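Local coordinates for hypothetical UPF0270 protein PA3463 (Pseudomonas aeruginosa, PDB 1Y0N) that is of unknown function, a small alpha-beta protein of the uncharacterised UPF0270 family in which two successive helices accompany a three-stranded antiparallel sheet, at residues 8-11 with 12-16; 33-36 with 37-40. All coordinates share one frame; numbering follows the deposited sequence.

From the N terminus the chain runs through strand 3-4 and a loop to contact 1, where 8-11 leads directly into the first turn of helix 12-24. Contact 2 comes later: after that helix and a loop whose residues 26-32 are not modelled, 33-36 turns into helix 36-48. The two are in series, neither nested nor crossing; their centres lie about 19 Å apart and their nearest atoms about 5 Å, so they do not touch. Each closes the N-terminal end of one helix on the residues just before it. Leu-10 and Leu-15 of contact 1 reach Ile-54 of strand 52-56, whereas Leu-36 and Val-40 of contact 2 pack on helix 12-24.

Contact 1 (8-11 with 12-16); sequences DLLE and ADTLN
The backbone at Glu-11 turns from loop into helix, and its carbonyl oxygen opens the helical ladder: Leu-15 N donates to Glu-11 O at 3.0 Å. The Glu-11 side chain doubles back over the same turn. With CG anti to the backbone N (chi1 -166°) and a bend at chi2, its carboxylate is brought round to the amides that begin the helix. Asp-13 N gives a bond to OE2 of Glu-11 at 3.2 Å, approaching from above the carboxylate plane, 52° out of it. A second capping bond, from Thr-14 N to Glu-11 OE1 at 3.1 Å, is more bent (145°) and doubtful in detail, because that oxygen sits too close to a neighbour in the model. This is an N-cap, the glutamate accepting from amides of helix 12-24 in its first turn; the negative carboxylate there would probably be favoured by the helix dipole. Asp-13 brings a second acid close by, its OD2 4.4 Å from Glu-11 OE2, so the two like charges probably repel somewhat. Toward strand 52-56, Leu-10 CB meets Leu-15 CB at 4.2 Å, and both leucines also touch Ile-54 of that strand, joining the start of the helix to the sheet. Leu-10 CD2 lies 4.2 Å from Thr-14 OG1, beside this apolar pair.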
ATOM      1  N   ASP A   8       8.641  -3.963   1.602  1.00 43.36           N
ATOM      2  CA  ASP A   8      10.114  -4.031   1.573  1.00 45.94           C
ATOM      3  C   ASP A   8      10.650  -4.853   0.396  1.00 46.24           C
ATOM      4  O   ASP A   8      11.839  -4.838   0.108  1.00 46.78           O
ATOM      5  CB  ASP A   8      10.670  -4.560   2.898  1.00 47.06           C
ATOM      6  CG  ASP A   8       9.936  -5.780   3.411  1.00 51.27           C
ATOM      7  OD1 ASP A   8       8.800  -5.645   3.962  1.00 59.99           O
ATOM      8  OD2 ASP A   8      10.513  -6.879   3.307  1.00 56.53           O
ATOM      9  N   LEU A   9       9.743  -5.513  -0.313  1.00 45.81           N
ATOM     10  CA  LEU A   9      10.101  -6.228  -1.532  1.00 46.97           C
ATOM     11  C   LEU A   9      10.034  -5.257  -2.721  1.00 46.61           C
ATOM     12  O   LEU A   9      10.555  -5.566  -3.783  1.00 48.50           O
ATOM     13  CB  LEU A   9       9.152  -7.419  -1.723  1.00 46.34           C
ATOM     14  CG  LEU A   9       9.445  -8.475  -2.790  1.00 48.83           C
ATOM     15  CD1 LEU A   9      10.701  -9.259  -2.379  1.00 50.17           C
ATOM     16  CD2 LEU A   9       8.237  -9.391  -2.977  1.00 47.40           C
ATOM     17  N   LEU A  10       9.438  -4.074  -2.528  1.00 45.43           N
ATOM     18  CA  LEU A  10       9.166  -3.155  -3.639  1.00 45.29           C
ATOM     19  C   LEU A  10      10.317  -2.259  -4.037  1.00 45.81           C
ATOM     20  O   LEU A  10      11.114  -1.789  -3.225  1.00 45.32           O
ATOM     21  CB  LEU A  10       7.914  -2.294  -3.446  1.00 44.61           C
ATOM     22  CG  LEU A  10       6.552  -2.944  -3.635  1.00 44.54           C
ATOM     23  CD1 LEU A  10       5.496  -1.912  -3.451  1.00 43.09           C
ATOM     24  CD2 LEU A  10       6.364  -3.654  -4.977  1.00 41.22           C
ATOM     25  N   GLU A  11      10.367  -2.053  -5.335  1.00 47.15           N
ATOM     26  CA  GLU A  11      11.268  -1.094  -5.962  1.00 48.34           C
ATOM     27  C   GLU A  11      10.965   0.288  -5.331  1.00 48.47           C
ATOM     28  O   GLU A  11       9.794   0.682  -5.234  1.00 48.29           O
ATOM     29  CB  GLU A  11      10.968  -1.168  -7.473  1.00 48.19           C
ATOM     30  CG  GLU A  11      11.991  -0.526  -8.368  1.00 51.56           C
ATOM     31  CD  GLU A  11      11.746   0.951  -8.485  1.00 52.85           C
ATOM     32  OE1 GLU A  11      10.636   1.319  -8.919  1.00 52.13           O
ATOM     33  OE2 GLU A  11      12.643   1.724  -8.115  1.00 53.60           O
ATOM     34  N   ALA A  12      11.985   1.017  -4.874  1.00 48.09           N
ATOM     35  CA  ALA A  12      11.726   2.214  -4.040  1.00 47.98           C
ATOM     36  C   ALA A  12      10.844   3.290  -4.678  1.00 48.27           C
ATOM     37  O   ALA A  12       9.971   3.874  -4.009  1.00 47.46           O
ATOM     38  CB  ALA A  12      13.047   2.814  -3.487  1.00 48.71           C
ATOM     39  N   ASP A  13      11.019   3.522  -5.978  1.00 48.28           N
ATOM     40  CA  ASP A  13      10.211   4.521  -6.681  1.00 48.93           C
ATOM     41  C   ASP A  13       8.782   4.101  -6.901  1.00 46.66           C
ATOM     42  O   ASP A  13       7.895   4.940  -6.842  1.00 45.95           O
ATOM     43  CB  ASP A  13      10.801   4.917  -8.053  1.00 50.51           C
ATOM     44  CG  ASP A  13      12.023   5.840  -7.929  1.00 55.10           C
ATOM     45  OD1 ASP A  13      12.332   6.337  -6.808  1.00 59.22           O
ATOM     46  OD2 ASP A  13      12.692   6.048  -8.965  1.00 60.74           O
ATOM     47  N   THR A  14       8.558   2.838  -7.232  1.00 44.50           N
ATOM     48  CA  THR A  14       7.191   2.436  -7.353  1.00 44.07           C
ATOM     49  C   THR A  14       6.539   2.559  -5.958  1.00 41.00           C
ATOM     50  O   THR A  14       5.453   3.030  -5.886  1.00 39.84           O
ATOM     51  CB  THR A  14       6.890   1.043  -8.102  1.00 44.96           C
ATOM     52  OG1 THR A  14       6.813  -0.049  -7.162  1.00 51.94           O
ATOM     53  CG2 THR A  14       7.870   0.717  -9.217  1.00 45.24           C
ATOM     54  N   LEU A  15       7.230   2.196  -4.875  1.00 38.99           N
ATOM     55  CA  LEU A  15       6.632   2.364  -3.523  1.00 38.62           C
ATOM     56  C   LEU A  15       6.255   3.830  -3.218  1.00 38.07           C
ATOM     57  O   LEU A  15       5.208   4.100  -2.638  1.00 35.77           O
ATOM     58  CB  LEU A  15       7.512   1.791  -2.398  1.00 36.63           C
ATOM     59  CG  LEU A  15       6.985   1.906  -0.947  1.00 37.38           C
ATOM     60  CD1 LEU A  15       5.528   1.399  -0.752  1.00 36.14           C
ATOM     61  CD2 LEU A  15       7.863   1.158   0.014  1.00 36.20           C
ATOM     62  N   ASN A  16       7.109   4.773  -3.630  1.00 38.85           N
ATOM     63  CA  ASN A  16       6.858   6.214  -3.355  1.00 38.58           C
ATOM     64  C   ASN A  16       5.650   6.706  -4.045  1.00 36.15           C
ATOM     65  O   ASN A  16       4.856   7.431  -3.445  1.00 34.63           O
ATOM     66  CB  ASN A  16       8.068   7.109  -3.704  1.00 40.71           C
ATOM     67  CG  ASN A  16       9.277   6.783  -2.854  1.00 44.86           C
ATOM     68  OD1 ASN A  16       9.133   6.309  -1.725  1.00 51.50           O
ATOM     69  ND2 ASN A  16      10.490   6.993  -3.414  1.00 48.74           N
TER

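Contact 2 (33-36 with 37-40); sequences ETPL and DVRV
Leu-36 O accepts from Val-40 N at 2.9 Å. One residue earlier, Pro-35 O takes Arg-39 N at 3.1 Å and 166°, so successive carbonyls start the helical pattern. Pro-35 holds the N-cap position of helix 36-48, and its ring CG packs on Val-38 CG2 at 3.9 Å. The Arg-39 side chain then turns back over the entry to the helix. Its CG stands beside the backbone N (chi1 -79°) and the chain bends at chi3, which carries NE to Thr-34 O for a weak bond of 3.2 Å and 121°. Leu-36 CD1 sits over one face of the guanidinium, toward its rim and 3.7 Å from Arg-39 NH2, the two side chains crossing at about a right angle. Glu-33 OE2 stands well out of the guanidinium plane, 4.3 Å from Arg-39 NH1 and beyond salt-bridge range; no N-H points at it, so any attraction is probably of charge alone. Farther along, Leu-36 CG meets Val-40 CG2 at 4.2 Å, an i to i+4 apolar pair whose two side chains both lean on Val-23 of helix 12-24.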
ATOM      1  N   GLU A  33      -3.593  22.422   6.133  1.00 53.79           N
ATOM      2  CA  GLU A  33      -3.548  21.028   5.668  1.00 53.43           C
ATOM      3  C   GLU A  33      -2.138  20.400   5.902  1.00 51.57           C
ATOM      4  O   GLU A  33      -1.106  21.030   5.669  1.00 51.47           O
ATOM      5  CB  GLU A  33      -3.984  20.985   4.191  1.00 54.88           C
ATOM      6  CG  GLU A  33      -3.975  19.616   3.461  1.00 57.75           C
ATOM      7  CD  GLU A  33      -5.359  18.987   3.312  1.00 64.75           C
ATOM      8  OE1 GLU A  33      -6.321  19.405   4.046  1.00 66.55           O
ATOM      9  OE2 GLU A  33      -5.484  18.065   2.449  1.00 62.95           O
ATOM     10  N   THR A  34      -2.095  19.166   6.384  1.00 48.85           N
ATOM     11  CA  THR A  34      -0.820  18.469   6.586  1.00 46.23           C
ATOM     12  C   THR A  34      -0.056  18.341   5.260  1.00 44.07           C
ATOM     13  O   THR A  34      -0.637  17.950   4.271  1.00 42.86           O
ATOM     14  CB  THR A  34      -1.107  17.060   7.137  1.00 46.61           C
ATOM     15  OG1 THR A  34      -1.878  17.177   8.340  1.00 49.87           O
ATOM     16  CG2 THR A  34       0.161  16.310   7.400  1.00 45.11           C
ATOM     17  N   PRO A  35       1.247  18.674   5.228  1.00 43.52           N
ATOM     18  CA  PRO A  35       2.015  18.514   3.993  1.00 42.01           C
ATOM     19  C   PRO A  35       2.030  17.079   3.479  1.00 42.00           C
ATOM     20  O   PRO A  35       1.966  16.124   4.291  1.00 40.64           O
ATOM     21  CB  PRO A  35       3.454  18.885   4.392  1.00 42.39           C
ATOM     22  CG  PRO A  35       3.399  19.482   5.778  1.00 42.73           C
ATOM     23  CD  PRO A  35       2.036  19.241   6.350  1.00 43.06           C
ATOM     24  N   LEU A  36       2.185  16.935   2.162  1.00 40.38           N
ATOM     25  CA  LEU A  36       2.265  15.634   1.487  1.00 40.56           C
ATOM     26  C   LEU A  36       3.237  14.666   2.125  1.00 39.19           C
ATOM     27  O   LEU A  36       2.903  13.492   2.345  1.00 36.51           O
ATOM     28  CB  LEU A  36       2.720  15.786   0.043  1.00 41.18           C
ATOM     29  CG  LEU A  36       2.541  14.526  -0.808  1.00 41.12           C
ATOM     30  CD1 LEU A  36       1.059  14.005  -0.779  1.00 45.81           C
ATOM     31  CD2 LEU A  36       2.974  14.791  -2.293  1.00 44.23           C
ATOM     32  N   ASP A  37       4.453  15.148   2.330  1.00 37.33           N
ATOM     33  CA  ASP A  37       5.514  14.355   2.854  1.00 39.10           C
ATOM     34  C   ASP A  37       5.225  13.778   4.272  1.00 36.55           C
ATOM     35  O   ASP A  37       5.595  12.652   4.545  1.00 36.32           O
ATOM     36  CB  ASP A  37       6.839  15.145   2.786  1.00 41.30           C
ATOM     37  CG  ASP A  37       7.816  14.720   3.826  1.00 47.20           C
ATOM     38  OD1 ASP A  37       7.845  15.381   4.910  1.00 55.91           O
ATOM     39  OD2 ASP A  37       8.543  13.721   3.595  1.00 54.44           O
ATOM     40  N   VAL A  38       4.591  14.574   5.136  1.00 35.55           N
ATOM     41  CA  VAL A  38       4.131  14.126   6.432  1.00 35.61           C
ATOM     42  C   VAL A  38       3.068  12.981   6.295  1.00 34.80           C
ATOM     43  O   VAL A  38       3.091  11.966   7.011  1.00 33.91           O
ATOM     44  CB  VAL A  38       3.543  15.309   7.241  1.00 35.14           C
ATOM     45  CG1 VAL A  38       2.758  14.838   8.378  1.00 36.85           C
ATOM     46  CG2 VAL A  38       4.662  16.300   7.662  1.00 37.87           C
ATOM     47  N   ARG A  39       2.124  13.197   5.417  1.00 32.93           N
ATOM     48  CA  ARG A  39       1.100  12.186   5.166  1.00 33.46           C
ATOM     49  C   ARG A  39       1.718  10.903   4.636  1.00 31.14           C
ATOM     50  O   ARG A  39       1.304   9.832   5.028  1.00 29.88           O
ATOM     51  CB  ARG A  39       0.053  12.765   4.213  1.00 34.72           C
ATOM     52  CG  ARG A  39      -0.957  13.703   4.894  1.00 40.25           C
ATOM     53  CD  ARG A  39      -2.003  14.126   3.862  1.00 49.56           C
ATOM     54  NE  ARG A  39      -1.380  15.080   2.962  1.00 52.94           N
ATOM     55  CZ  ARG A  39      -1.801  15.417   1.745  1.00 56.15           C
ATOM     56  NH1 ARG A  39      -2.869  14.869   1.182  1.00 57.52           N
ATOM     57  NH2 ARG A  39      -1.117  16.325   1.071  1.00 59.42           N
ATOM     58  N   VAL A  40       2.724  11.022   3.758  1.00 28.93           N
ATOM     59  CA  VAL A  40       3.431   9.883   3.211  1.00 30.43           C
ATOM     60  C   VAL A  40       4.162   9.147   4.347  1.00 31.26           C
ATOM     61  O   VAL A  40       4.160   7.910   4.393  1.00 29.98           O
ATOM     62  CB  VAL A  40       4.409  10.287   2.007  1.00 30.12           C
ATOM     63  CG1 VAL A  40       5.383   9.145   1.620  1.00 30.43           C
ATOM     64  CG2 VAL A  40       3.587  10.730   0.727  1.00 31.03           C
TER